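Local atomic coordinates of putative diflavin flavoprotein A 5 (PDB entry 4FEK), a protein that probably transfers electrons from NADH to oxygen, reducing it to water, the present fragment being its metallo-beta-lactamase-like N-terminal domain. Residues T53-P58 against D81-G86. Sequence-based numbering, arbitrary orientation.
Sequences TAIIDP and DYVILG
I55 and V83 sit side by side on one face of two parallel strands, 53-56 and 81-84, whose axes approach to 4.7 Å. I55 CG1 lies between the backbone N and the carbonyl carbon (chi1 63°), which brings it to 3.7 Å from V83 CG2, and the extended chi2 (-174°) carries CD1 on along the same methyl. The other methyl of V83, CG1, anti to its backbone N, meets the pyrrolidine ring of P58, with P58 CG 3.7 Å away. L99 of helix 93-102 packs on I55 and P58 from this tightly filled side. On the reverse face A54, I56, Y82 and I84 line up: I84 CD1 touches both A54 CB (4.0 Å) and I56 CG1, and the side chains of I56 and I84 lie side by side, pointing the same way. Between the faces, I84 N donates to I55 O almost straight on, at 2.8 Å, while I55 N reaches Y82 O from a tilt. With helix 61-74 linking them, the two strands form a beta-alpha-beta unit in one of the two sheets of the metallo-beta-lactamase-type domain, and their C-terminal ends run into loops. There D57 N still bonds I84 O, and the D57 carboxylate turns across to G86, whose N meets the syn lone pair of OD1 at 2.7 Å. This buried carboxylate fixes the two loops to each other; its OD2 lies close to D173 OD1, a second carboxylate. Packing is looser at the partly exposed N-terminal end, where T53 and D81 meet chiefly through polar atoms. T53 O accepts from both D81 N and Y82 N, the latter at 3.1 Å, and the D81 side chain reaches across, its OD2, met on the anti side, accepting from T53 N at 2.7 Å.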
loop_
_atom_site.group_PDB
_atom_site.type_symbol
_atom_site.label_atom_id
_atom_site.label_comp_id
_atom_site.label_asym_id
_atom_site.label_seq_id
_atom_site.Cartn_x
_atom_site.Cartn_y
_atom_site.Cartn_z
ATOM N N THR A 53 14.272 -9.062 -5.820
ATOM C CA THR A 53 13.355 -7.970 -6.145
ATOM C C THR A 53 11.935 -8.224 -5.613
ATOM O O THR A 53 11.384 -9.312 -5.761
ATOM C CB THR A 53 13.341 -7.663 -7.676
ATOM O OG1 THR A 53 14.619 -7.149 -8.067
ATOM C CG2 THR A 53 12.310 -6.608 -8.003
ATOM N N ALA A 54 11.363 -7.218 -4.964
ATOM C CA ALA A 54 9.980 -7.290 -4.507
ATOM C C ALA A 54 9.160 -6.127 -5.030
ATOM O O ALA A 54 9.633 -4.987 -5.124
ATOM C CB ALA A 54 9.915 -7.320 -2.956
ATOM N N ILE A 55 7.917 -6.419 -5.379
ATOM C CA ILE A 55 6.961 -5.369 -5.648
ATOM C C ILE A 55 5.958 -5.304 -4.498
ATOM O O ILE A 55 5.616 -6.312 -3.876
ATOM C CB ILE A 55 6.259 -5.520 -7.015
ATOM C CG1 ILE A 55 5.445 -6.793 -7.094
ATOM C CG2 ILE A 55 7.299 -5.538 -8.162
ATOM C CD1 ILE A 55 4.875 -7.012 -8.520
ATOM N N ILE A 56 5.498 -4.101 -4.222
ATOM C CA ILE A 56 4.550 -3.919 -3.142
ATOM C C ILE A 56 3.253 -3.328 -3.687
ATOM O O ILE A 56 3.290 -2.300 -4.348
ATOM C CB ILE A 56 5.130 -3.007 -2.072
ATOM C CG1 ILE A 56 6.310 -3.708 -1.391
ATOM C CG2 ILE A 56 4.024 -2.615 -1.056
ATOM C CD1 ILE A 56 7.247 -2.797 -0.628
ATOM N N ASP A 57 2.133 -4.007 -3.432
ATOM C CA ASP A 57 0.776 -3.537 -3.797
ATOM C C ASP A 57 0.446 -3.213 -5.269
ATOM O O ASP A 57 0.203 -2.047 -5.602
ATOM C CB ASP A 57 0.373 -2.330 -2.928
ATOM C CG ASP A 57 0.116 -2.722 -1.473
ATOM O OD1 ASP A 57 -0.423 -3.827 -1.254
ATOM O OD2 ASP A 57 0.448 -1.936 -0.553
ATOM N N PRO A 58 0.395 -4.237 -6.134
ATOM C CA PRO A 58 -0.112 -4.058 -7.511
ATOM C C PRO A 58 -1.572 -3.564 -7.477
ATOM O O PRO A 58 -2.340 -4.038 -6.637
ATOM C CB PRO A 58 -0.081 -5.481 -8.094
ATOM C CG PRO A 58 0.838 -6.271 -7.200
ATOM C CD PRO A 58 0.681 -5.651 -5.822
ATOM N N ASP A 81 10.846 -11.651 -7.492
ATOM C CA ASP A 81 10.847 -12.699 -6.461
ATOM C C ASP A 81 9.577 -12.687 -5.603
ATOM O O ASP A 81 8.977 -13.742 -5.320
ATOM C CB ASP A 81 12.064 -12.530 -5.541
ATOM C CG ASP A 81 13.392 -12.646 -6.289
ATOM O OD1 ASP A 81 13.820 -13.787 -6.537
ATOM O OD2 ASP A 81 14.000 -11.604 -6.629
ATOM N N TYR A 82 9.183 -11.488 -5.186
ATOM C CA TYR A 82 8.104 -11.332 -4.223
ATOM C C TYR A 82 7.106 -10.273 -4.655
ATOM O O TYR A 82 7.463 -9.244 -5.249
ATOM C CB TYR A 82 8.648 -10.975 -2.823
ATOM C CG TYR A 82 9.643 -11.968 -2.279
ATOM C CD1 TYR A 82 9.241 -13.221 -1.843
ATOM C CD2 TYR A 82 10.985 -11.649 -2.202
ATOM C CE1 TYR A 82 10.166 -14.139 -1.346
ATOM C CE2 TYR A 82 11.909 -12.551 -1.715
ATOM C CZ TYR A 82 11.496 -13.787 -1.286
ATOM O OH TYR A 82 12.432 -14.671 -0.810
ATOM N N VAL A 83 5.844 -10.561 -4.355
ATOM C CA VAL A 83 4.748 -9.603 -4.479
ATOM C C VAL A 83 4.174 -9.483 -3.050
ATOM O O VAL A 83 3.612 -10.447 -2.516
ATOM C CB VAL A 83 3.658 -10.105 -5.460
ATOM C CG1 VAL A 83 2.491 -9.142 -5.498
ATOM C CG2 VAL A 83 4.261 -10.273 -6.884
ATOM N N ILE A 84 4.345 -8.317 -2.435
ATOM C CA ILE A 84 3.865 -8.101 -1.062
ATOM C C ILE A 84 2.518 -7.367 -1.059
ATOM O O ILE A 84 2.349 -6.355 -1.749
ATOM C CB ILE A 84 4.891 -7.335 -0.244
ATOM C CG1 ILE A 84 6.191 -8.157 -0.159
ATOM C CG2 ILE A 84 4.324 -6.978 1.159
ATOM C CD1 ILE A 84 7.413 -7.359 0.204
ATOM N N LEU A 85 1.570 -7.891 -0.289
ATOM C CA LEU A 85 0.208 -7.357 -0.247
ATOM C C LEU A 85 -0.063 -6.647 1.066
ATOM O O LEU A 85 0.075 -7.245 2.145
ATOM C CB LEU A 85 -0.791 -8.496 -0.392
ATOM C CG LEU A 85 -0.640 -9.377 -1.627
ATOM C CD1 LEU A 85 -1.826 -10.305 -1.708
ATOM C CD2 LEU A 85 -0.549 -8.487 -2.851
ATOM N N GLY A 86 -0.499 -5.393 0.990
ATOM C CA GLY A 86 -0.824 -4.658 2.207
ATOM C C GLY A 86 -2.207 -5.037 2.745
ATOM O O GLY A 86 -2.561 -4.682 3.865
#